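Local coordinates for glutathione s-transferase S2 (Nilaparvata lugens, PDB 5H5L), which probably conjugates glutathione to electrophilic substrates as a sigma-class glutathione transferase and acts as a glutathione-requiring prostaglandin D synthase, at residues B[100-105]-B[165-170]; B[161-164]-B[169-172]. All blocks are in the same frame, centred on the assembly; numbering follows the deposited sequence.

Contact 1: residues B[100-105]-B[165-170]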
# COMPACT_ATOMS: atom_id res chain seq x y z
N SER B 100 -9.87 -2.59 2.16
CA SER B 100 -10.26 -1.52 3.06
C SER B 100 -11.75 -1.56 3.35
O SER B 100 -12.17 -1.27 4.47
CB SER B 100 -9.87 -0.19 2.49
OG SER B 100 -10.53 0.83 3.19
N SER B 101 -12.55 -1.93 2.34
CA SER B 101 -13.98 -2.10 2.53
C SER B 101 -14.28 -3.19 3.53
O SER B 101 -15.18 -3.06 4.38
CB SER B 101 -14.65 -2.39 1.18
OG SER B 101 -15.16 -1.19 0.66
N ILE B 102 -13.57 -4.29 3.45
CA ILE B 102 -13.77 -5.34 4.44
C ILE B 102 -13.43 -4.84 5.83
O ILE B 102 -14.07 -5.24 6.81
CB ILE B 102 -12.96 -6.59 4.07
CG1 ILE B 102 -13.36 -7.08 2.69
CG2 ILE B 102 -13.19 -7.69 5.10
CD1 ILE B 102 -12.50 -8.19 2.19
N SER B 103 -12.42 -3.97 5.95
CA SER B 103 -12.02 -3.49 7.27
C SER B 103 -13.10 -2.58 7.86
O SER B 103 -13.43 -2.70 9.04
CB SER B 103 -10.68 -2.75 7.19
OG SER B 103 -9.65 -3.61 6.72
N LYS B 104 -13.65 -1.68 7.05
CA LYS B 104 -14.77 -0.85 7.49
C LYS B 104 -15.90 -1.71 8.05
O LYS B 104 -16.41 -1.46 9.15
CB LYS B 104 -15.25 0.01 6.31
CG LYS B 104 -16.61 0.72 6.46
CD LYS B 104 -16.48 2.15 6.96
CE LYS B 104 -17.84 2.72 7.38
NZ LYS B 104 -17.73 4.04 8.03
N TRP B 105 -16.29 -2.74 7.31
CA TRP B 105 -17.35 -3.62 7.77
C TRP B 105 -16.95 -4.34 9.05
O TRP B 105 -17.78 -4.52 9.95
CB TRP B 105 -17.69 -4.62 6.67
CG TRP B 105 -18.54 -5.75 7.17
CD1 TRP B 105 -19.89 -5.74 7.36
CD2 TRP B 105 -18.09 -7.05 7.56
NE1 TRP B 105 -20.31 -6.95 7.85
CE2 TRP B 105 -19.23 -7.78 7.97
CE3 TRP B 105 -16.84 -7.68 7.60
CZ2 TRP B 105 -19.15 -9.09 8.42
CZ3 TRP B 105 -16.76 -8.98 8.04
CH2 TRP B 105 -17.91 -9.68 8.45
N THR B 165 -13.58 -17.80 4.97
CA THR B 165 -14.05 -18.26 6.28
C THR B 165 -15.30 -17.53 6.75
O THR B 165 -16.00 -18.04 7.62
CB THR B 165 -12.95 -18.13 7.33
OG1 THR B 165 -12.71 -16.75 7.61
CG2 THR B 165 -11.65 -18.81 6.85
N ILE B 166 -15.59 -16.36 6.18
CA ILE B 166 -16.82 -15.60 6.46
C ILE B 166 -17.88 -15.82 5.38
O ILE B 166 -19.03 -16.13 5.68
CB ILE B 166 -16.49 -14.10 6.59
CG1 ILE B 166 -15.47 -13.86 7.70
CG2 ILE B 166 -17.79 -13.29 6.80
CD1 ILE B 166 -15.99 -14.17 9.09
N TRP B 167 -17.52 -15.63 4.12
CA TRP B 167 -18.44 -15.79 2.99
C TRP B 167 -17.88 -16.96 2.17
O TRP B 167 -17.01 -16.79 1.33
CB TRP B 167 -18.54 -14.48 2.19
CG TRP B 167 -18.93 -13.30 3.04
CD1 TRP B 167 -20.19 -13.00 3.49
CD2 TRP B 167 -18.08 -12.25 3.52
NE1 TRP B 167 -20.17 -11.84 4.22
CE2 TRP B 167 -18.89 -11.36 4.26
CE3 TRP B 167 -16.71 -11.97 3.40
CZ2 TRP B 167 -18.38 -10.21 4.88
CZ3 TRP B 167 -16.20 -10.83 4.01
CH2 TRP B 167 -17.04 -9.96 4.75
N SER B 168 -18.40 -18.16 2.45
CA SER B 168 -17.70 -19.38 2.04
C SER B 168 -17.67 -19.55 0.53
O SER B 168 -16.69 -20.04 -0.03
CB SER B 168 -18.35 -20.59 2.70
OG SER B 168 -19.70 -20.71 2.26
N ASP B 169 -18.74 -19.15 -0.15
CA ASP B 169 -18.89 -19.41 -1.58
C ASP B 169 -18.35 -18.27 -2.42
O ASP B 169 -18.37 -18.36 -3.65
CB ASP B 169 -20.36 -19.63 -1.91
CG ASP B 169 -21.20 -18.37 -1.70
OD1 ASP B 169 -20.83 -17.50 -0.88
OD2 ASP B 169 -22.25 -18.24 -2.36
N ILE B 170 -17.84 -17.22 -1.78
CA ILE B 170 -17.74 -15.91 -2.39
C ILE B 170 -16.89 -15.94 -3.66
O ILE B 170 -17.26 -15.33 -4.67
CB ILE B 170 -17.22 -14.91 -1.35
CG1 ILE B 170 -17.48 -13.48 -1.81
CG2 ILE B 170 -15.74 -15.15 -1.07
CD1 ILE B 170 -17.33 -12.47 -0.70

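Contact 2: residues B[161-164]-B[169-172]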
# COMPACT_ATOMS: atom_id res chain seq x y z
N GLU B 161 -8.52 -16.41 1.12
CA GLU B 161 -8.86 -17.58 1.92
C GLU B 161 -9.48 -17.16 3.24
O GLU B 161 -10.47 -17.73 3.69
CB GLU B 161 -7.60 -18.42 2.12
CG GLU B 161 -7.64 -19.37 3.29
CD GLU B 161 -6.40 -20.23 3.32
OE1 GLU B 161 -5.59 -20.07 4.25
OE2 GLU B 161 -6.23 -21.03 2.38
N PHE B 162 -8.93 -16.12 3.86
CA PHE B 162 -9.53 -15.60 5.06
C PHE B 162 -10.96 -15.16 4.82
O PHE B 162 -11.84 -15.38 5.65
CB PHE B 162 -8.69 -14.44 5.59
CG PHE B 162 -9.15 -13.90 6.91
CD1 PHE B 162 -8.68 -14.47 8.08
CD2 PHE B 162 -10.03 -12.83 6.99
CE1 PHE B 162 -9.09 -13.98 9.32
CE2 PHE B 162 -10.44 -12.34 8.21
CZ PHE B 162 -9.97 -12.92 9.38
N MET B 163 -11.23 -14.53 3.68
CA MET B 163 -12.60 -14.13 3.40
C MET B 163 -13.52 -15.33 3.26
O MET B 163 -14.69 -15.28 3.65
CB MET B 163 -12.67 -13.32 2.12
CG MET B 163 -12.03 -11.95 2.19
SD MET B 163 -12.19 -11.09 0.63
CE MET B 163 -13.95 -11.20 0.31
N THR B 164 -13.02 -16.41 2.66
CA THR B 164 -13.83 -17.60 2.53
C THR B 164 -14.27 -18.15 3.89
O THR B 164 -15.28 -18.84 3.96
CB THR B 164 -13.06 -18.65 1.72
OG1 THR B 164 -12.79 -18.12 0.42
CG2 THR B 164 -13.88 -19.88 1.51
N ASP B 169 -18.74 -19.15 -0.15
CA ASP B 169 -18.89 -19.41 -1.58
C ASP B 169 -18.35 -18.27 -2.42
O ASP B 169 -18.37 -18.36 -3.65
CB ASP B 169 -20.36 -19.63 -1.91
CG ASP B 169 -21.20 -18.37 -1.70
OD1 ASP B 169 -20.83 -17.50 -0.88
OD2 ASP B 169 -22.25 -18.24 -2.36
N ILE B 170 -17.84 -17.22 -1.78
CA ILE B 170 -17.74 -15.91 -2.39
C ILE B 170 -16.89 -15.94 -3.66
O ILE B 170 -17.26 -15.33 -4.67
CB ILE B 170 -17.22 -14.91 -1.35
CG1 ILE B 170 -17.48 -13.48 -1.81
CG2 ILE B 170 -15.74 -15.15 -1.07
CD1 ILE B 170 -17.33 -12.47 -0.70
N ILE B 171 -15.76 -16.66 -3.66
CA ILE B 171 -14.92 -16.63 -4.86
C ILE B 171 -15.33 -17.66 -5.91
O ILE B 171 -14.79 -17.63 -7.03
CB ILE B 171 -13.41 -16.84 -4.56
CG1 ILE B 171 -13.07 -18.26 -4.14
CG2 ILE B 171 -12.93 -15.85 -3.46
CD1 ILE B 171 -11.53 -18.54 -4.21
N ASP B 172 -16.28 -18.54 -5.60
CA ASP B 172 -16.60 -19.66 -6.48
C ASP B 172 -17.03 -19.21 -7.87
O ASP B 172 -16.59 -19.79 -8.87
CB ASP B 172 -17.70 -20.53 -5.87
CG ASP B 172 -17.17 -21.49 -4.83
OD1 ASP B 172 -15.98 -21.86 -4.89
OD2 ASP B 172 -17.96 -21.88 -3.94
O HOH W 1 -15.24 -18.67 -1.65

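Contact 1: residues B[100-105]-B[165-170]
W105 and W167 meet through the six-membered parts of their indoles, a worked example of how a helix and a loop some 60 residues further along the chain can be joined without a polar bond between them. The outer corner of W167 comes over one face of W105, with CZ2 of W167 lying 3.6 Å above the W105 plane and displaced toward the rim of that ring. The tightest approach is 3.4 Å, from W167 CH2 to W105 CZ3. The ring planes are inclined at 51°, so the pair is oblique, neither a stack nor edge-to-face. Two isoleucines complete the first shell. I166 CG2 sits over the centre of one face of W167, 3.3 Å above its plane, and also reaches W105 CH2 at 4.0 Å, while I102 CG2 meets W167 CH2 at the edge of that ring, 4.5 Å away. With CG anti to its own N (chi1 167°), the W105 indole leaves helix 82-106 in the direction of the loop. Farther out, W167 NE1 is hydrogen-bonded to E118 OE2 on helix 111-139, which helps to set the rotation of the indole, and K114 of the same helix makes a cation-pi contact with W105. An alanine here would remove the ring face under the outer corner of W167 and is likely to open a gap between helix and loop, leaving K114 without its cation-pi partner. Within the helical C-terminal domain of the GST fold, cohesion between these segments thus comes from the shape and burial of apolar groups, while the polar N-H of W167 is directed to helix 111-139.

Contact 2: residues B[161-164]-B[169-172]
M163 overlaps I170 through its terminal methyl, CE lying 3.7 Å from I170 CD1, and the two side chains cross at about a right angle. The setting is the all-helical C-terminal domain of the GST fold, where helix 151-164 runs out into a loop that turns back against its last residues before helix 175-185 begins. This is a local example of the chain folding back on the last part of the helix it has just left: T164 and I170, whose CA atoms are 6.5 Å apart, are the backbone positions that come nearest. The thioether of M163 is extended as far as SD and then bends (chi3 53°), a turn that carries CE across to the isoleucine. I170 answers with CG1 anti to its backbone N (chi1 -164°) and the chain extended beyond it, so that CD1 meets the methyl. On its other flanks M163 touches F98 and I102 of helix 82-106, so that this one side chain packs both on a neighbouring helix and on the returning loop. I171 faces a different element, touching K178 and N181 of helix 175-185. T164 OG1 has only loose approaches to this loop, 4.4 Å from I170 CG2 and a little more from CG2 of I171. No direct hydrogen bond joins the two segments; a water does so instead. It accepts from the backbone N of I171 at 2.9 Å and is also hydrogen-bonded, over a longer 3.3 Å, to OG1 of T164.

Both contacts use the loop after helix 151-164 and overlap at D169 and I170, of which I170 makes its packing in contact 2, but they bind the loop to different partners. Contact 2, between neighbours in sequence, is the more buried and fastens the loop to the last part of the helix it has just left. Contact 1, spanning some 60 residues, is partly buried and ties the loop to helix 82-106. Their chemistry follows: aromatic rings and branched aliphatics in the first, a thioether, aliphatics and a bridging water in the second. I102 CD1 packs on M163 SD at 3.3 Å, so the two contacts adjoin through apolar packing within the C-terminal domain.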